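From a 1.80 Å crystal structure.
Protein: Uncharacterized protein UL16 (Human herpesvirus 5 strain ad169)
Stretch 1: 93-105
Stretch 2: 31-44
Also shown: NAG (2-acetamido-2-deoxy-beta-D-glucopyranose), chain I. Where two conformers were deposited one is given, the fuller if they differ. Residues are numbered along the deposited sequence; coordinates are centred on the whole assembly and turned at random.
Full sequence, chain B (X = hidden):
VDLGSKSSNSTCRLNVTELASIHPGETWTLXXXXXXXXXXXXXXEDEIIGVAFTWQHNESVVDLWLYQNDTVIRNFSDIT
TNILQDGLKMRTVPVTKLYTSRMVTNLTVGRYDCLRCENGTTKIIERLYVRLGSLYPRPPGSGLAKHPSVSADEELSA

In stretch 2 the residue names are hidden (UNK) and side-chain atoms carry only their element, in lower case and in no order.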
# COMPACT_ATOMS: atom_id res chain seq x y z
N VAL B 93 1.76 4.73 12.84
CA VAL B 93 2.43 3.67 13.60
C VAL B 93 3.89 3.66 13.15
O VAL B 93 4.18 4.08 12.03
CB VAL B 93 1.80 2.29 13.35
CG1 VAL B 93 0.48 2.15 14.12
CG2 VAL B 93 1.56 2.05 11.86
N PRO B 94 4.80 3.19 14.01
CA PRO B 94 6.25 3.14 13.73
C PRO B 94 6.64 1.96 12.86
O PRO B 94 7.38 1.09 13.30
CB PRO B 94 6.87 2.94 15.13
CG PRO B 94 5.77 3.12 16.11
CD PRO B 94 4.50 2.81 15.40
N VAL B 95 6.13 1.94 11.64
CA VAL B 95 6.28 0.82 10.74
C VAL B 95 6.91 1.29 9.44
O VAL B 95 6.50 2.32 8.88
CB VAL B 95 4.90 0.23 10.40
CG1 VAL B 95 5.01 -0.86 9.33
CG2 VAL B 95 4.24 -0.31 11.67
N THR B 96 7.88 0.53 8.95
CA THR B 96 8.40 0.75 7.61
C THR B 96 7.91 -0.41 6.74
O THR B 96 8.01 -1.55 7.15
CB THR B 96 9.94 0.72 7.61
OG1 THR B 96 10.43 1.78 8.45
CG2 THR B 96 10.48 0.91 6.19
N LYS B 97 7.37 -0.11 5.57
CA LYS B 97 6.98 -1.18 4.66
C LYS B 97 7.91 -1.20 3.46
O LYS B 97 8.26 -0.14 2.93
CB LYS B 97 5.55 -0.96 4.17
CG LYS B 97 4.49 -1.28 5.21
CD LYS B 97 3.12 -0.82 4.73
CE LYS B 97 2.02 -1.29 5.67
NZ LYS B 97 0.73 -0.65 5.32
N LEU B 98 8.32 -2.39 3.05
CA LEU B 98 9.07 -2.53 1.80
C LEU B 98 8.11 -3.04 0.73
O LEU B 98 7.47 -4.08 0.90
CB LEU B 98 10.22 -3.53 1.97
CG LEU B 98 11.36 -3.15 2.92
CD1 LEU B 98 12.55 -4.08 2.70
CD2 LEU B 98 11.78 -1.70 2.72
N TYR B 99 8.01 -2.30 -0.37
CA TYR B 99 7.12 -2.66 -1.47
C TYR B 99 7.91 -3.19 -2.64
O TYR B 99 8.83 -2.53 -3.12
CB TYR B 99 6.35 -1.42 -1.97
CG TYR B 99 5.25 -0.97 -1.06
CD1 TYR B 99 3.92 -1.23 -1.36
CD2 TYR B 99 5.54 -0.27 0.11
CE1 TYR B 99 2.90 -0.80 -0.54
CE2 TYR B 99 4.52 0.16 0.95
CZ TYR B 99 3.20 -0.12 0.62
OH TYR B 99 2.18 0.28 1.44
N THR B 100 7.54 -4.38 -3.11
CA THR B 100 8.09 -4.92 -4.34
C THR B 100 6.93 -5.30 -5.26
O THR B 100 6.22 -6.27 -5.00
CB THR B 100 8.94 -6.19 -4.07
OG1 THR B 100 9.93 -5.89 -3.05
CG2 THR B 100 9.64 -6.65 -5.35
N SER B 101 6.74 -4.51 -6.31
CA SER B 101 5.70 -4.79 -7.30
C SER B 101 6.37 -4.90 -8.66
O SER B 101 7.13 -4.02 -9.05
CB SER B 101 4.65 -3.68 -7.29
OG SER B 101 3.68 -3.87 -8.31
N ARG B 102 6.08 -5.97 -9.39
CA ARG B 102 6.72 -6.20 -10.67
C ARG B 102 5.72 -6.80 -11.64
O ARG B 102 4.75 -7.44 -11.21
CB ARG B 102 7.88 -7.20 -10.52
CG ARG B 102 8.73 -6.98 -9.29
CD ARG B 102 9.89 -7.98 -9.26
NE ARG B 102 11.04 -7.51 -10.02
CZ ARG B 102 12.11 -8.24 -10.30
NH1 ARG B 102 12.18 -9.51 -9.92
NH2 ARG B 102 13.12 -7.70 -10.99
N MET B 103 5.97 -6.62 -12.93
CA MET B 103 5.24 -7.36 -13.94
C MET B 103 5.56 -8.83 -13.77
O MET B 103 6.70 -9.20 -13.48
CB MET B 103 5.64 -6.88 -15.35
CG MET B 103 5.34 -5.41 -15.57
SD MET B 103 5.74 -4.87 -17.25
CE MET B 103 7.48 -5.27 -17.33
N VAL B 104 4.54 -9.68 -13.93
CA VAL B 104 4.72 -11.12 -13.78
C VAL B 104 5.06 -11.74 -15.13
O VAL B 104 4.29 -11.67 -16.09
CB VAL B 104 3.46 -11.78 -13.20
CG1 VAL B 104 3.66 -13.29 -13.09
CG2 VAL B 104 3.15 -11.19 -11.82
N THR B 105 6.26 -12.32 -15.21
CA THR B 105 6.75 -12.92 -16.45
C THR B 105 7.54 -14.16 -16.11
O THR B 105 7.81 -14.44 -14.94
CB THR B 105 7.72 -11.97 -17.18
OG1 THR B 105 8.94 -11.88 -16.43
CG2 THR B 105 7.11 -10.57 -17.32
N UNK B 31 -0.89 -16.03 -7.94
CA UNK B 31 -0.87 -16.42 -9.34
C UNK B 31 -1.25 -15.23 -10.20
O UNK B 31 -2.37 -14.73 -10.09
c UNK B 31 -1.85 -17.57 -9.59
n UNK B 31 -0.68 -19.79 -9.52
c UNK B 31 -1.77 -19.32 -7.68
c UNK B 31 -0.50 -20.81 -8.69
c UNK B 31 -1.47 -18.84 -8.91
n UNK B 31 -1.15 -20.55 -7.57
N UNK B 32 -0.33 -14.77 -11.04
CA UNK B 32 -0.62 -13.70 -11.99
C UNK B 32 -0.38 -12.31 -11.42
O UNK B 32 -0.67 -11.30 -12.06
N UNK B 33 0.16 -12.26 -10.21
CA UNK B 33 0.42 -10.97 -9.56
C UNK B 33 1.73 -11.06 -8.77
O UNK B 33 2.02 -12.09 -8.14
s UNK B 33 -1.91 -8.85 -6.72
c UNK B 33 -0.46 -9.42 -7.67
c UNK B 33 -0.76 -10.57 -8.64
c UNK B 33 -2.86 -8.14 -8.03
N UNK B 34 2.53 -10.00 -8.82
CA UNK B 34 3.72 -9.93 -7.98
C UNK B 34 3.69 -8.63 -7.19
O UNK B 34 4.22 -7.61 -7.64
c UNK B 34 5.01 -9.99 -8.80
s UNK B 34 6.50 -9.82 -7.75
N UNK B 35 3.02 -8.66 -6.04
CA UNK B 35 3.02 -7.54 -5.12
C UNK B 35 3.34 -8.08 -3.73
O UNK B 35 2.54 -8.80 -3.13
c UNK B 35 1.33 -6.25 -6.46
c UNK B 35 -0.05 -5.59 -6.53
c UNK B 35 1.65 -6.84 -5.08
c UNK B 35 1.62 -5.75 -4.00
N UNK B 36 4.52 -7.72 -3.24
CA UNK B 36 4.96 -8.06 -1.90
C UNK B 36 5.05 -6.77 -1.10
O UNK B 36 5.65 -5.79 -1.55
c UNK B 36 6.32 -8.76 -1.99
o UNK B 36 7.12 -8.54 -0.85
N UNK B 37 4.42 -6.76 0.07
CA UNK B 37 4.45 -5.60 0.96
C UNK B 37 4.83 -6.09 2.36
O UNK B 37 4.00 -6.62 3.08
c UNK B 37 1.14 -4.12 -0.53
c UNK B 37 3.08 -4.90 1.01
c UNK B 37 2.61 -4.58 -0.42
c UNK B 37 3.18 -3.64 1.88
N UNK B 38 6.09 -5.90 2.73
CA UNK B 38 6.57 -6.44 3.99
C UNK B 38 6.63 -5.41 5.11
O UNK B 38 7.02 -4.27 4.89
s UNK B 38 7.68 -8.55 2.69
c UNK B 38 7.91 -7.10 3.76
N UNK B 39 6.25 -5.85 6.30
CA UNK B 39 5.95 -4.98 7.42
C UNK B 39 7.03 -5.07 8.49
O UNK B 39 7.23 -6.13 9.09
c UNK B 39 2.40 -3.25 10.86
o UNK B 39 1.67 -2.54 11.78
c UNK B 39 4.62 -5.51 7.97
c UNK B 39 3.54 -3.92 11.25
c UNK B 39 3.87 -4.69 8.98
c UNK B 39 2.71 -4.01 8.62
c UNK B 39 1.98 -3.29 9.55
c UNK B 39 4.27 -4.65 10.31
N UNK B 40 7.74 -3.97 8.71
CA UNK B 40 8.87 -3.93 9.65
C UNK B 40 8.61 -2.93 10.76
O UNK B 40 8.52 -1.73 10.50
o UNK B 40 12.44 -7.03 5.17
c UNK B 40 10.79 -5.42 5.74
c UNK B 40 11.87 -5.20 8.29
c UNK B 40 10.24 -4.55 6.66
c UNK B 40 12.45 -6.07 7.37
c UNK B 40 10.14 -3.46 8.93
c UNK B 40 10.75 -4.43 7.94
c UNK B 40 11.89 -6.18 6.10
N UNK B 41 8.53 -3.39 12.00
CA UNK B 41 8.40 -2.47 13.13
C UNK B 41 9.77 -2.05 13.65
O UNK B 41 10.72 -2.83 13.61
c UNK B 41 5.39 -4.28 14.81
o UNK B 41 4.34 -3.74 15.21
c UNK B 41 6.21 -3.55 13.77
o UNK B 41 5.78 -5.40 15.20
c UNK B 41 7.59 -3.14 14.25
N UNK B 42 9.84 -0.79 14.09
CA UNK B 42 11.00 -0.25 14.81
C UNK B 42 12.34 -0.40 14.08
O UNK B 42 13.34 -0.82 14.67
c UNK B 42 10.02 -0.24 17.14
n UNK B 42 10.03 -0.66 18.40
c UNK B 42 11.07 -0.83 16.22
o UNK B 42 9.21 0.60 16.73
N UNK B 43 12.35 -0.05 12.81
CA UNK B 43 13.56 -0.07 12.01
C UNK B 43 14.47 1.07 12.47
O UNK B 43 14.02 2.20 12.59
c UNK B 43 14.52 0.20 9.68
c UNK B 43 12.38 -1.06 10.03
c UNK B 43 13.24 0.11 10.51
N UNK B 44 15.74 0.78 12.74
CA UNK B 44 16.64 1.85 13.16
C UNK B 44 17.30 2.51 11.96
O UNK B 44 17.33 1.95 10.88
c UNK B 44 17.12 0.78 15.39
c UNK B 44 17.74 1.37 14.13
o UNK B 44 18.54 0.37 13.48
C1 NAG I . 8.97 0.01 19.12
C2 NAG I . 8.28 -1.16 19.79
C3 NAG I . 7.26 -0.72 20.83
C4 NAG I . 7.85 0.35 21.74
C5 NAG I . 8.45 1.48 20.91
C6 NAG I . 9.06 2.55 21.80
C7 NAG I . 7.83 -3.25 18.62
C8 NAG I . 6.75 -4.03 17.93
N2 NAG I . 7.60 -1.95 18.78
O3 NAG I . 6.86 -1.82 21.60
O4 NAG I . 6.85 0.88 22.58
O5 NAG I . 9.45 0.97 20.04
O6 NAG I . 10.21 2.03 22.44
O7 NAG I . 8.86 -3.80 19.02
O HOH W 1 1.89 -7.84 -10.58
O HOH W 2 8.64 -6.34 -0.67
O HOH W 3 10.03 1.18 11.46

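Position 31 has one carbon and then a five-membered ring of three carbons and two nitrogens. Its CA-to-CB bond points away from stretch 1, and it touches none of it. This is His-31.

Position 32 has no side-chain atoms. Its phi of 89° would jam a CB against the preceding carbonyl oxygen. It is Gly-32, and its C lies 3.7 Å from Val-104 CG2.

Position 33 carries an unbranched chain of two carbons, a sulfur and a carbon. Its CA-to-CB bond points away from stretch 1. It is Met-33.

Position 34 has one carbon, then a sulfur. The carbon, CB, packs 3.7 Å from Val-104 CG2. The residue is Cys-34, with SG 3.9 Å from Arg-102 CG. Water 1 joins its N to Arg-102 O.

Position 35 has four carbons, forked at the first, with one arm two carbons long. One carbon lies near Ser-101. It is Ile-35, with CG1 3.8 Å from Ser-101 OG.

Position 36 has one carbon and one oxygen. Water 2 bridges the oxygen to Thr-100 OG1 and Leu-98 O. This is Ser-36, with OG 2.7 Å from the water O. Ser-36 and Thr-100 also exchange two backbone hydrogen bonds, N to O, both 2.8 Å.

Position 37 again has four carbons, forked at the first, with one longer arm. It covers a face of the Tyr-99 ring. This is Ile-37, whose CG2 sits 3.9 Å from the centroid of that ring.

Position 38 has one carbon and one sulfur. Its backbone N and O pair with Leu-98. It is Cys-38, bonded covalently elsewhere in the structure.

Position 39 has one carbon and a six-carbon ring bearing an oxygen. Val-95 CG1 lies over the ring face. It is Tyr-39, with CZ 3.6 Å from Val-95 CG2.

Position 40 has the same atoms. Its ring meets Leu-98. It is Tyr-40, with CE2 3.7 Å from Leu-98 CG.

Position 41 has three carbons, the third carrying two oxygens. It sits beside Val-95. It is Glu-41.

Position 42 has two carbons, the second carrying an oxygen and a nitrogen. The nitrogen is bonded to the sugar. This is Asn-42, with ND2 1.4 Å from NAG C1. Its N donates to Pro-94 O.

Position 43 has one carbon carrying two more. One lies near Thr-96. It is Val-43, with CG2 3.8 Å from Thr-96 OG1.

Position 44 has one carbon carrying an oxygen and a carbon, out of reach of stretch 1: Thr-44.

The strands run antiparallel. Paired backbone hydrogen bonds at Thr-96, Leu-98 and Thr-100 hold the register. Alternate side chains pack on each face, and waters join polar groups.

Stretch 2 31-44: HGMCISICYYENVT
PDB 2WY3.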